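PDB 4IUY: short chain dehydrogenase/reductase from Acinetobacter baumannii, which probably catalyses the NAD(P)(H)-dependent oxidation or reduction of an alcohol or carbonyl substrate, as a member of the Rossmann-fold short-chain dehydrogenase/reductase family. Local coordinates for residues V55-R60 and K93-S98. Sequence-based numbering, arbitrary orientation.
Sequences VICARR and KDMLSS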
loop_
_atom_site.group_PDB
_atom_site.type_symbol
_atom_site.label_atom_id
_atom_site.label_comp_id
_atom_site.label_asym_id
_atom_site.label_seq_id
_atom_site.Cartn_x
_atom_site.Cartn_y
_atom_site.Cartn_z
ATOM N N VAL D 55 28.249 -16.882 -9.957
ATOM C CA VAL D 55 29.094 -16.539 -8.809
ATOM C C VAL D 55 28.312 -16.748 -7.510
ATOM O O VAL D 55 27.308 -16.075 -7.248
ATOM C CB VAL D 55 29.606 -15.091 -8.852
ATOM C CG1 VAL D 55 30.538 -14.845 -7.650
ATOM C CG2 VAL D 55 30.338 -14.825 -10.154
ATOM N N ILE D 56 28.739 -17.701 -6.704
ATOM C CA ILE D 56 27.991 -18.009 -5.494
ATOM C C ILE D 56 28.823 -17.750 -4.260
ATOM O O ILE D 56 30.039 -18.008 -4.236
ATOM C CB ILE D 56 27.502 -19.460 -5.491
ATOM C CG1 ILE D 56 28.590 -20.403 -5.995
ATOM C CG2 ILE D 56 26.268 -19.601 -6.378
ATOM C CD1 ILE D 56 28.199 -21.839 -5.924
ATOM N N CYS D 57 28.195 -17.181 -3.240
ATOM C CA CYS D 57 28.892 -17.086 -1.967
ATOM C C CYS D 57 28.043 -17.402 -0.755
ATOM O O CYS D 57 26.814 -17.364 -0.812
ATOM C CB CYS D 57 29.656 -15.762 -1.828
ATOM S SG CYS D 57 28.901 -14.306 -2.446
ATOM N N ALA D 58 28.731 -17.802 0.314
ATOM C CA ALA D 58 28.114 -18.137 1.594
ATOM C C ALA D 58 29.216 -18.072 2.657
ATOM O O ALA D 58 30.389 -17.919 2.310
ATOM C CB ALA D 58 27.501 -19.533 1.530
ATOM N N ARG D 59 28.856 -18.193 3.938
ATOM C CA ARG D 59 29.859 -18.112 5.008
ATOM C C ARG D 59 30.820 -19.285 4.944
ATOM O O ARG D 59 32.039 -19.109 5.043
ATOM C CB ARG D 59 29.206 -18.069 6.391
ATOM C CG ARG D 59 30.119 -17.508 7.492
ATOM C CD ARG D 59 29.548 -17.711 8.899
ATOM N NE ARG D 59 28.106 -17.953 8.896
ATOM C CZ ARG D 59 27.176 -17.002 8.850
ATOM N NH1 ARG D 59 27.530 -15.721 8.795
ATOM N NH2 ARG D 59 25.889 -17.333 8.848
ATOM N N ARG D 60 30.273 -20.489 4.801
ATOM C CA ARG D 60 31.120 -21.680 4.757
ATOM C C ARG D 60 31.202 -22.278 3.352
ATOM O O ARG D 60 30.235 -22.831 2.815
ATOM C CB ARG D 60 30.676 -22.706 5.805
ATOM C CG ARG D 60 30.947 -22.214 7.215
ATOM C CD ARG D 60 30.129 -22.903 8.291
ATOM N NE ARG D 60 30.154 -22.083 9.501
ATOM C CZ ARG D 60 29.255 -21.147 9.796
ATOM N NH1 ARG D 60 28.236 -20.918 8.975
ATOM N NH2 ARG D 60 29.370 -20.443 10.915
ATOM N N LYS D 93 34.001 -6.450 -1.338
ATOM C CA LYS D 93 34.818 -5.596 -2.184
ATOM C C LYS D 93 36.000 -6.370 -2.774
ATOM O O LYS D 93 36.289 -6.253 -3.966
ATOM C CB LYS D 93 35.306 -4.398 -1.372
ATOM C CG LYS D 93 35.857 -3.261 -2.201
ATOM C CD LYS D 93 35.943 -1.993 -1.350
ATOM C CE LYS D 93 36.902 -1.007 -1.961
ATOM N NZ LYS D 93 36.502 -0.711 -3.370
ATOM N N ASP D 94 36.658 -7.172 -1.935
ATOM C CA ASP D 94 37.768 -8.016 -2.368
ATOM C C ASP D 94 37.323 -9.062 -3.389
ATOM O O ASP D 94 38.019 -9.307 -4.377
ATOM C CB ASP D 94 38.440 -8.702 -1.174
ATOM C CG ASP D 94 39.148 -7.719 -0.255
ATOM O OD1 ASP D 94 39.579 -6.653 -0.747
ATOM O OD2 ASP D 94 39.259 -8.004 0.962
HETATM N N MSE D 95 36.160 -9.672 -3.160
HETATM C CA MSE D 95 35.623 -10.598 -4.146
HETATM C C MSE D 95 35.428 -9.925 -5.499
HETATM O O MSE D 95 35.850 -10.457 -6.531
HETATM C CB MSE D 95 34.297 -11.198 -3.688
HETATM C CG MSE D 95 33.460 -11.722 -4.846
HETATM SE SE MSE D 95 31.824 -12.553 -4.234
HETATM C CE MSE D 95 30.892 -10.957 -3.592
ATOM N N LEU D 96 34.786 -8.756 -5.500
ATOM C CA LEU D 96 34.560 -8.056 -6.759
ATOM C C LEU D 96 35.875 -7.697 -7.461
ATOM O O LEU D 96 35.991 -7.892 -8.678
ATOM C CB LEU D 96 33.641 -6.849 -6.569
ATOM C CG LEU D 96 32.226 -7.296 -6.164
ATOM C CD1 LEU D 96 31.327 -6.126 -5.727
ATOM C CD2 LEU D 96 31.554 -8.114 -7.285
ATOM N N SER D 97 36.873 -7.228 -6.704
ATOM C CA SER D 97 38.188 -6.961 -7.290
ATOM C C SER D 97 38.751 -8.219 -7.959
ATOM O O SER D 97 39.245 -8.174 -9.088
ATOM C CB SER D 97 39.206 -6.518 -6.224
ATOM O OG SER D 97 38.943 -5.233 -5.702
ATOM N N SER D 98 38.623 -9.348 -7.271
ATOM C CA SER D 98 39.147 -10.614 -7.769
ATOM C C SER D 98 38.477 -10.973 -9.091
ATOM O O SER D 98 39.155 -11.403 -10.031
ATOM C CB SER D 98 38.973 -11.718 -6.726
ATOM O OG SER D 98 39.375 -12.966 -7.243
#
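Met95, present as selenomethionine in this crystal, reaches from helix 89-101 to strand 53-58 and meets Cys57 and Val55. Its CB points toward the strand, yet Met95 CB still lies 6.4 Å from Cys57 SG and makes no contact itself. CG is anti to the backbone N (chi1 158°), and chi2 keeps the chain extended, so the side chain spans most of the gap between the two backbones, whose nearest CA atoms, those of Cys57 and Met95, are 9.6 Å apart. CG approaches the strand without touching it; the selenium makes the main contact. Met95 SE lies 3.8 Å from Cys57 SG and 4.3 Å from Val55 CG1, with the two partners almost at right angles about it. At chi3 (69°) the chain bends and carries CE toward the cysteine rather than the valine. Met95 CE comes within 4.1 Å of Cys57 SG, which therefore lies alongside the SE-CE bond. Val55 and Cys57, two residues apart, present their side chains on the same face of the strand; Ile56 points to the other. The contact is small, apolar and fully buried, resting on van der Waals packing across the segments. Phe82 and Leu31, from the flanking strands 79-83 and 29-32, also touch Met95, so its side chain meets residues of three adjacent parallel strands of the Rossmann sheet. Helix 89-101 belongs to the crossover from strand 79-83 to strand 108-111, which carries the chain past strands 53-58 and 29-32. Met95 faces that sheet, while Leu96 reaches along the helical layer to Val147 and His150 of helix 126-153, its neighbour on the same face.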